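Uncharacterized protein (Xanthomonas campestris pv. campestris, PDB 3HIU) is of unknown function but belongs to the ferritin-like DUF892 family, and forms a four-helix bundle that holds a sodium ion in this crystal and assembles with a second copy. Local coordinates at residues 92-97 with 150-155; 27-32 with 40-45. All blocks are in the same frame, centred on the assembly; numbering follows the deposited sequence.

Interaction 1 (92-97 with 150-155)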
ATOM      1  N   GLU B  92      -6.421   3.000 -16.403  1.00 37.82           N
ATOM      2  CA  GLU B  92      -5.669   1.901 -15.792  1.00 47.81           C
ATOM      3  C   GLU B  92      -4.215   2.234 -15.430  1.00 50.03           C
ATOM      4  O   GLU B  92      -3.638   1.593 -14.552  1.00 42.46           O
ATOM      5  CB  GLU B  92      -5.744   0.627 -16.648  1.00 56.74           C
ATOM      6  CG  GLU B  92      -4.620   0.472 -17.664  1.00 66.30           C
ATOM      7  CD  GLU B  92      -5.035   0.867 -19.066  1.00 78.17           C
ATOM      8  OE1 GLU B  92      -6.257   0.973 -19.311  1.00 82.80           O
ATOM      9  OE2 GLU B  92      -4.143   1.068 -19.922  1.00 80.86           O
ATOM     10  N   VAL B  93      -3.636   3.238 -16.090  1.00 58.76           N
ATOM     11  CA  VAL B  93      -2.234   3.604 -15.855  1.00 60.41           C
ATOM     12  C   VAL B  93      -2.019   4.532 -14.646  1.00 52.91           C
ATOM     13  O   VAL B  93      -1.061   4.348 -13.896  1.00 47.67           O
ATOM     14  CB  VAL B  93      -1.583   4.227 -17.109  1.00 69.54           C
ATOM     15  CG1 VAL B  93      -1.896   5.719 -17.191  1.00 75.25           C
ATOM     16  CG2 VAL B  93      -0.073   3.997 -17.096  1.00 66.83           C
ATOM     17  N   THR B  94      -2.894   5.524 -14.466  1.00 47.56           N
ATOM     18  CA  THR B  94      -2.833   6.397 -13.294  1.00 42.08           C
ATOM     19  C   THR B  94      -3.054   5.566 -12.038  1.00 44.07           C
ATOM     20  O   THR B  94      -2.382   5.739 -11.020  1.00 44.99           O
ATOM     21  CB  THR B  94      -3.891   7.535 -13.354  1.00 37.27           C
ATOM     22  OG1 THR B  94      -3.969   8.187 -12.085  1.00 38.39           O
ATOM     23  CG2 THR B  94      -5.260   6.989 -13.673  1.00 32.73           C
ATOM     24  N   LYS B  95      -3.998   4.643 -12.127  1.00 43.20           N
ATOM     25  CA  LYS B  95      -4.385   3.857 -10.974  1.00 44.96           C
ATOM     26  C   LYS B  95      -3.457   2.671 -10.785  1.00 40.08           C
ATOM     27  O   LYS B  95      -3.453   2.054  -9.731  1.00 40.02           O
ATOM     28  CB  LYS B  95      -5.838   3.406 -11.108  1.00 54.35           C
ATOM     29  CG  LYS B  95      -6.829   4.571 -11.167  1.00 59.77           C
ATOM     30  CD  LYS B  95      -6.482   5.642 -10.135  1.00 63.22           C
ATOM     31  CE  LYS B  95      -7.620   6.636  -9.943  1.00 66.57           C
ATOM     32  NZ  LYS B  95      -7.298   7.657  -8.905  1.00 65.60           N
ATOM     33  N   GLY B  96      -2.671   2.356 -11.808  1.00 36.57           N
ATOM     34  CA  GLY B  96      -1.674   1.305 -11.696  1.00 29.09           C
ATOM     35  C   GLY B  96      -0.485   1.828 -10.922  1.00 25.50           C
ATOM     36  O   GLY B  96       0.112   1.129 -10.109  1.00 28.74           O
ATOM     37  N   VAL B  97      -0.151   3.087 -11.172  1.00 30.17           N
ATOM     38  CA  VAL B  97       0.906   3.751 -10.425  1.00 33.88           C
ATOM     39  C   VAL B  97       0.501   3.918  -8.953  1.00 37.11           C
ATOM     40  O   VAL B  97       1.356   3.989  -8.068  1.00 42.10           O
ATOM     41  CB  VAL B  97       1.260   5.100 -11.066  1.00 30.56           C
ATOM     42  CG1 VAL B  97       2.356   5.808 -10.280  1.00 24.38           C
ATOM     43  CG2 VAL B  97       1.675   4.889 -12.524  1.00 26.33           C
ATOM     44  N   ALA B 150       3.718  13.797 -12.772  1.00 36.17           N
ATOM     45  CA  ALA B 150       3.841  14.035 -14.221  1.00 34.93           C
ATOM     46  C   ALA B 150       2.948  13.080 -14.997  1.00 39.53           C
ATOM     47  O   ALA B 150       2.295  13.473 -15.970  1.00 39.97           O
ATOM     48  CB  ALA B 150       5.290  13.882 -14.686  1.00 30.14           C
ATOM     49  N   ILE B 151       2.919  11.823 -14.547  1.00 40.07           N
ATOM     50  CA  ILE B 151       2.126  10.782 -15.192  1.00 31.48           C
ATOM     51  C   ILE B 151       0.651  11.121 -15.145  1.00 37.99           C
ATOM     52  O   ILE B 151      -0.066  10.925 -16.127  1.00 43.84           O
ATOM     53  CB  ILE B 151       2.318   9.437 -14.534  1.00 31.00           C
ATOM     54  CG1 ILE B 151       3.773   8.984 -14.694  1.00 30.11           C
ATOM     55  CG2 ILE B 151       1.366   8.435 -15.161  1.00 33.83           C
ATOM     56  CD1 ILE B 151       4.135   7.743 -13.892  1.00 24.74           C
ATOM     57  N   VAL B 152       0.203  11.634 -14.002  1.00 34.31           N
ATOM     58  CA  VAL B 152      -1.183  12.063 -13.843  1.00 35.35           C
ATOM     59  C   VAL B 152      -1.533  13.220 -14.787  1.00 37.21           C
ATOM     60  O   VAL B 152      -2.527  13.174 -15.522  1.00 37.33           O
ATOM     61  CB  VAL B 152      -1.472  12.480 -12.393  1.00 30.31           C
ATOM     62  CG1 VAL B 152      -2.846  13.113 -12.299  1.00 33.70           C
ATOM     63  CG2 VAL B 152      -1.382  11.276 -11.478  1.00 28.05           C
ATOM     64  N   VAL B 153      -0.700  14.254 -14.764  1.00 33.72           N
ATOM     65  CA  VAL B 153      -0.920  15.439 -15.564  1.00 36.89           C
ATOM     66  C   VAL B 153      -0.963  15.101 -17.046  1.00 42.20           C
ATOM     67  O   VAL B 153      -1.926  15.428 -17.740  1.00 42.40           O
ATOM     68  CB  VAL B 153       0.179  16.452 -15.308  1.00 33.66           C
ATOM     69  CG1 VAL B 153       0.111  17.569 -16.330  1.00 35.89           C
ATOM     70  CG2 VAL B 153       0.046  16.984 -13.888  1.00 32.04           C
ATOM     71  N   ALA B 154       0.080  14.435 -17.523  1.00 44.44           N
ATOM     72  CA  ALA B 154       0.142  14.044 -18.924  1.00 45.01           C
ATOM     73  C   ALA B 154      -1.095  13.251 -19.299  1.00 44.15           C
ATOM     74  O   ALA B 154      -1.619  13.381 -20.402  1.00 46.53           O
ATOM     75  CB  ALA B 154       1.394  13.240 -19.204  1.00 44.96           C
ATOM     76  N   PHE B 155      -1.568  12.424 -18.376  1.00 41.51           N
ATOM     77  CA  PHE B 155      -2.767  11.655 -18.650  1.00 43.27           C
ATOM     78  C   PHE B 155      -3.927  12.610 -18.903  1.00 41.97           C
ATOM     79  O   PHE B 155      -4.685  12.468 -19.880  1.00 37.73           O
ATOM     80  CB  PHE B 155      -3.114  10.726 -17.484  1.00 40.15           C
ATOM     81  CG  PHE B 155      -4.449  10.071 -17.640  1.00 40.79           C
ATOM     82  CD1 PHE B 155      -4.566   8.861 -18.298  1.00 38.34           C
ATOM     83  CD2 PHE B 155      -5.601  10.693 -17.176  1.00 42.51           C
ATOM     84  CE1 PHE B 155      -5.802   8.274 -18.470  1.00 40.57           C
ATOM     85  CE2 PHE B 155      -6.838  10.112 -17.344  1.00 39.70           C
ATOM     86  CZ  PHE B 155      -6.941   8.901 -17.994  1.00 38.92           C
TER
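The Phe155 ring meets Val93 obliquely: CD1 of Phe155 lies 4.3 Å from CG1 of Val93, and Tyr35 and Asp91 pack against the same phenylalanine. One turn away along helix 124-159, Ile151 and Val97 point their ends at each other, tip to tip, with CD1 of Ile151 4.0 Å from CG2 of Val97. Ile151, with CG1 opposite its carbonyl carbon (chi1 -64°) and the chain running straight on to CD1 (chi2 171°), reaches across to the other helix. To one side of these two apolar pairs the CA atoms come closest, Thr94 CA to Val152 CA at 5.9 Å. There the side chains slant across one another, and OG1 of Thr94 comes within a loose 4.1 Å of CG2 of Val152. No hydrogen bond joins the segments, and the packing buries 252 Å² in all. The contact joins the N-terminal region of helix 94-120, with the residues just ahead of it, to the later part of helix 124-159, with Leu38 of helix 36-62 against both Val97 and Ile151, and with Trp10 and Val116 of the second subunit packed on Thr94 and Val152, respectively.

Interaction 2 (27-32 with 40-45). With EDO (1,2-ethanediol), chain N.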
ATOM      1  N   ALA B  27       2.775  -7.262 -15.738  1.00 61.55           N
ATOM      2  CA  ALA B  27       1.514  -6.983 -16.415  1.00 56.01           C
ATOM      3  C   ALA B  27       1.184  -5.491 -16.466  1.00 50.94           C
ATOM      4  O   ALA B  27       0.395  -5.063 -17.305  1.00 55.11           O
ATOM      5  CB  ALA B  27       0.377  -7.756 -15.769  1.00 57.17           C
HETATM    6  N   MSE B  28       1.771  -4.698 -15.572  1.00 42.39           N
HETATM    7  CA  MSE B  28       1.572  -3.254 -15.637  1.00 42.74           C
HETATM    8  C   MSE B  28       2.486  -2.709 -16.725  1.00 51.18           C
HETATM    9  O   MSE B  28       2.166  -1.722 -17.390  1.00 52.10           O
HETATM   10  CB  MSE B  28       1.881  -2.578 -14.306  1.00 36.74           C
HETATM   11  CG  MSE B  28       1.041  -1.335 -14.032  1.00 39.50           C
HETATM   12 SE   MSE B  28      -0.768  -1.685 -13.328  1.00238.53          SE
HETATM   13  CE  MSE B  28      -1.728  -2.119 -14.967  1.00 79.88           C
ATOM     14  N   ALA B  29       3.623  -3.375 -16.902  1.00 51.94           N
ATOM     15  CA  ALA B  29       4.576  -3.028 -17.947  1.00 50.59           C
ATOM     16  C   ALA B  29       3.953  -3.160 -19.336  1.00 56.97           C
ATOM     17  O   ALA B  29       4.243  -2.363 -20.229  1.00 59.67           O
ATOM     18  CB  ALA B  29       5.813  -3.899 -17.837  1.00 45.68           C
ATOM     19  N   SER B  30       3.091  -4.161 -19.506  1.00 59.55           N
ATOM     20  CA  SER B  30       2.448  -4.430 -20.797  1.00 63.78           C
ATOM     21  C   SER B  30       1.469  -3.348 -21.282  1.00 69.37           C
ATOM     22  O   SER B  30       1.215  -3.233 -22.485  1.00 71.73           O
ATOM     23  CB  SER B  30       1.742  -5.789 -20.772  1.00 59.67           C
ATOM     24  OG  SER B  30       2.667  -6.841 -20.978  1.00 59.72           O
ATOM     25  N   ARG B  31       0.929  -2.558 -20.358  1.00 66.98           N
ATOM     26  CA  ARG B  31      -0.116  -1.593 -20.693  1.00 63.16           C
ATOM     27  C   ARG B  31       0.407  -0.198 -20.990  1.00 56.00           C
ATOM     28  O   ARG B  31      -0.358   0.669 -21.392  1.00 57.86           O
ATOM     29  CB  ARG B  31      -1.123  -1.492 -19.550  1.00 70.87           C
ATOM     30  CG  ARG B  31      -1.892  -2.764 -19.260  1.00 81.24           C
ATOM     31  CD  ARG B  31      -2.656  -2.617 -17.956  1.00 90.11           C
ATOM     32  NE  ARG B  31      -3.853  -3.450 -17.906  1.00 98.43           N
ATOM     33  CZ  ARG B  31      -5.008  -3.126 -18.477  1.00104.29           C
ATOM     34  NH1 ARG B  31      -5.122  -1.991 -19.155  1.00104.81           N
ATOM     35  NH2 ARG B  31      -6.051  -3.940 -18.383  1.00107.12           N
ATOM     36  N   ILE B  32       1.703   0.024 -20.779  1.00 51.82           N
ATOM     37  CA  ILE B  32       2.275   1.366 -20.904  1.00 45.82           C
ATOM     38  C   ILE B  32       2.659   1.744 -22.334  1.00 45.44           C
ATOM     39  O   ILE B  32       3.513   1.101 -22.954  1.00 45.17           O
ATOM     40  CB  ILE B  32       3.498   1.556 -20.005  1.00 39.97           C
ATOM     41  CG1 ILE B  32       3.102   1.455 -18.527  1.00 38.87           C
ATOM     42  CG2 ILE B  32       4.162   2.896 -20.306  1.00 42.83           C
ATOM     43  CD1 ILE B  32       4.294   1.424 -17.552  1.00 34.14           C
ATOM     44  N   ARG B  40      10.134   1.511 -18.433  1.00 40.11           N
ATOM     45  CA  ARG B  40      11.533   1.151 -18.265  1.00 41.87           C
ATOM     46  C   ARG B  40      11.791   0.737 -16.807  1.00 44.65           C
ATOM     47  O   ARG B  40      12.513  -0.229 -16.541  1.00 46.53           O
ATOM     48  CB  ARG B  40      12.429   2.341 -18.638  1.00 51.80           C
ATOM     49  CG  ARG B  40      13.890   1.993 -18.898  1.00 63.53           C
ATOM     50  CD  ARG B  40      14.862   3.038 -18.318  1.00 70.17           C
ATOM     51  NE  ARG B  40      14.803   4.340 -18.985  1.00 73.68           N
ATOM     52  CZ  ARG B  40      15.795   5.225 -18.967  1.00 75.98           C
ATOM     53  NH1 ARG B  40      16.925   4.940 -18.328  1.00 75.73           N
ATOM     54  NH2 ARG B  40      15.668   6.388 -19.596  1.00 77.91           N
ATOM     55  N   ARG B  41      11.194   1.468 -15.866  1.00 39.50           N
ATOM     56  CA  ARG B  41      11.432   1.215 -14.449  1.00 41.03           C
ATOM     57  C   ARG B  41      10.831  -0.122 -13.997  1.00 33.69           C
ATOM     58  O   ARG B  41      11.497  -0.953 -13.384  1.00 34.56           O
ATOM     59  CB  ARG B  41      10.888   2.364 -13.589  1.00 44.44           C
ATOM     60  CG  ARG B  41      11.681   2.571 -12.295  1.00 47.28           C
ATOM     61  CD  ARG B  41      12.611   1.385 -12.045  1.00 50.98           C
ATOM     62  NE  ARG B  41      13.075   1.269 -10.664  1.00 55.02           N
ATOM     63  CZ  ARG B  41      13.529   0.139 -10.126  1.00 53.58           C
ATOM     64  NH1 ARG B  41      13.576  -0.975 -10.844  1.00 56.44           N
ATOM     65  NH2 ARG B  41      13.931   0.118  -8.866  1.00 50.97           N
ATOM     66  N   ILE B  42       9.562  -0.322 -14.302  1.00 32.95           N
ATOM     67  CA  ILE B  42       8.884  -1.533 -13.889  1.00 31.75           C
ATOM     68  C   ILE B  42       9.603  -2.782 -14.415  1.00 36.22           C
ATOM     69  O   ILE B  42       9.753  -3.770 -13.691  1.00 38.34           O
ATOM     70  CB  ILE B  42       7.431  -1.498 -14.340  1.00 29.63           C
ATOM     71  CG1 ILE B  42       6.746  -0.275 -13.741  1.00 28.45           C
ATOM     72  CG2 ILE B  42       6.719  -2.762 -13.921  1.00 32.20           C
ATOM     73  CD1 ILE B  42       6.565  -0.375 -12.244  1.00 32.12           C
ATOM     74  N   GLU B  43      10.059  -2.728 -15.666  1.00 34.75           N
ATOM     75  CA  GLU B  43      10.797  -3.847 -16.278  1.00 34.13           C
ATOM     76  C   GLU B  43      12.013  -4.242 -15.436  1.00 33.60           C
ATOM     77  O   GLU B  43      12.240  -5.420 -15.159  1.00 32.22           O
ATOM     78  CB  GLU B  43      11.225  -3.503 -17.720  1.00 31.42           C
ATOM     79  CG  GLU B  43      10.145  -3.748 -18.779  1.00 37.28           C
ATOM     80  CD  GLU B  43      10.364  -2.987 -20.104  1.00 47.68           C
ATOM     81  OE1 GLU B  43      11.479  -2.477 -20.375  1.00 41.56           O
ATOM     82  OE2 GLU B  43       9.394  -2.905 -20.887  1.00 57.81           O
ATOM     83  N   GLN B  44      12.780  -3.237 -15.026  1.00 37.77           N
ATOM     84  CA  GLN B  44      13.939  -3.427 -14.164  1.00 43.03           C
ATOM     85  C   GLN B  44      13.557  -4.036 -12.824  1.00 39.35           C
ATOM     86  O   GLN B  44      14.343  -4.779 -12.230  1.00 33.76           O
ATOM     87  CB  GLN B  44      14.633  -2.088 -13.932  1.00 53.85           C
ATOM     88  CG  GLN B  44      15.754  -2.122 -12.906  1.00 61.38           C
ATOM     89  CD  GLN B  44      16.321  -0.739 -12.644  1.00 68.95           C
ATOM     90  OE1 GLN B  44      15.953   0.230 -13.313  1.00 69.06           O
ATOM     91  NE2 GLN B  44      17.217  -0.638 -11.668  1.00 72.80           N
ATOM     92  N   HIS B  45      12.362  -3.713 -12.336  1.00 42.56           N
ATOM     93  CA  HIS B  45      11.923  -4.248 -11.049  1.00 45.32           C
ATOM     94  C   HIS B  45      11.312  -5.646 -11.160  1.00 41.83           C
ATOM     95  O   HIS B  45      11.283  -6.393 -10.178  1.00 37.54           O
ATOM     96  CB  HIS B  45      10.973  -3.287 -10.323  1.00 46.46           C
ATOM     97  CG  HIS B  45      10.882  -3.531  -8.843  1.00 44.74           C
ATOM     98  ND1 HIS B  45      11.965  -3.914  -8.084  1.00 43.00           N
ATOM     99  CD2 HIS B  45       9.842  -3.423  -7.983  1.00 45.70           C
ATOM    100  CE1 HIS B  45      11.595  -4.044  -6.823  1.00 47.39           C
ATOM    101  NE2 HIS B  45      10.309  -3.753  -6.735  1.00 49.13           N
TER
HETATM  102  C1  EDO N 172       9.798  -1.429 -23.497  1.00 48.77           C
HETATM  103  O1  EDO N 172      11.144  -1.459 -23.002  1.00 53.71           O
HETATM  104  C2  EDO N 172       9.751  -0.874 -24.909  1.00 42.20           C
HETATM  105  O2  EDO N 172       8.569  -0.087 -25.006  1.00 45.43           O
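Ile42 turns CG2 toward Ala29 because its first torsion (chi1 -59°) sets that methyl opposite the backbone N and CG1 opposite the carbonyl carbon. Ala29 offers its CB directly in return, and the two methyl carbons, Ala29 CB and Ile42 CG2, meet at 4.2 Å. In Glu43 the first torsion (chi1 -84°) puts CG beside the backbone N, with Glu43 CG 4.4 Å from Ala29 CB; the extended chi2 of 160° then carries the carboxylate on past the alanine. The alanine methyl is therefore touched by a buried isoleucine and by the stem of an exposed glutamate. With so small a side chain on one partner the backbones come near, Ala29 CA lying 6.1 Å from Ile42 CA, and no hydrogen bond crosses between the segments.

Residues 27-32 lead from helix 2-28 into the connection of a helical hairpin, at first in helical conformation without regular bonding, and 40-45 lie on the returning helix 36-62, as in the four-helix bundle of ferritin-like proteins. Ile42 also packs on Met25 of the first helix and on Met140 of helix 124-159, which places its side chain in the bundle interior. Ile32, where the backbone leaves helical conformation, packs on Leu38 and Lys39 of the returning helix.

At the solvent side, the Glu43 carboxylate receives a hydrogen bond through OE1 from O1 of a 1,2-ethanediol, 2.8 Å away. This molecule, probably carried over from the crystallisation liquor, is also hydrogen-bonded to Lys39 NZ, and so bridges two side chains of helix 36-62.

Overall arrangement
Interactions 1 and 2 follow in series along the chain and lie on the same side of its centre, with their own centres 13 Å apart. They touch directly: Glu92 OE1 forms a salt bridge with Arg31 NH1 at 3.2 Å, and SE of Met28, a selenomethionine, packs against CA of Gly96 at 3.5 Å. These contacts join the hairpin end of interaction 2 to residues 92-96, at the approach to helix 94-120, and Leu38 of helix 36-62 is a neighbour common to both contacts. Interaction 2 is the more central of the two, and its Ile42 side chain is about 10 Å from the sodium ion, whose site includes Thr49 and Gln52 farther along helix 36-62.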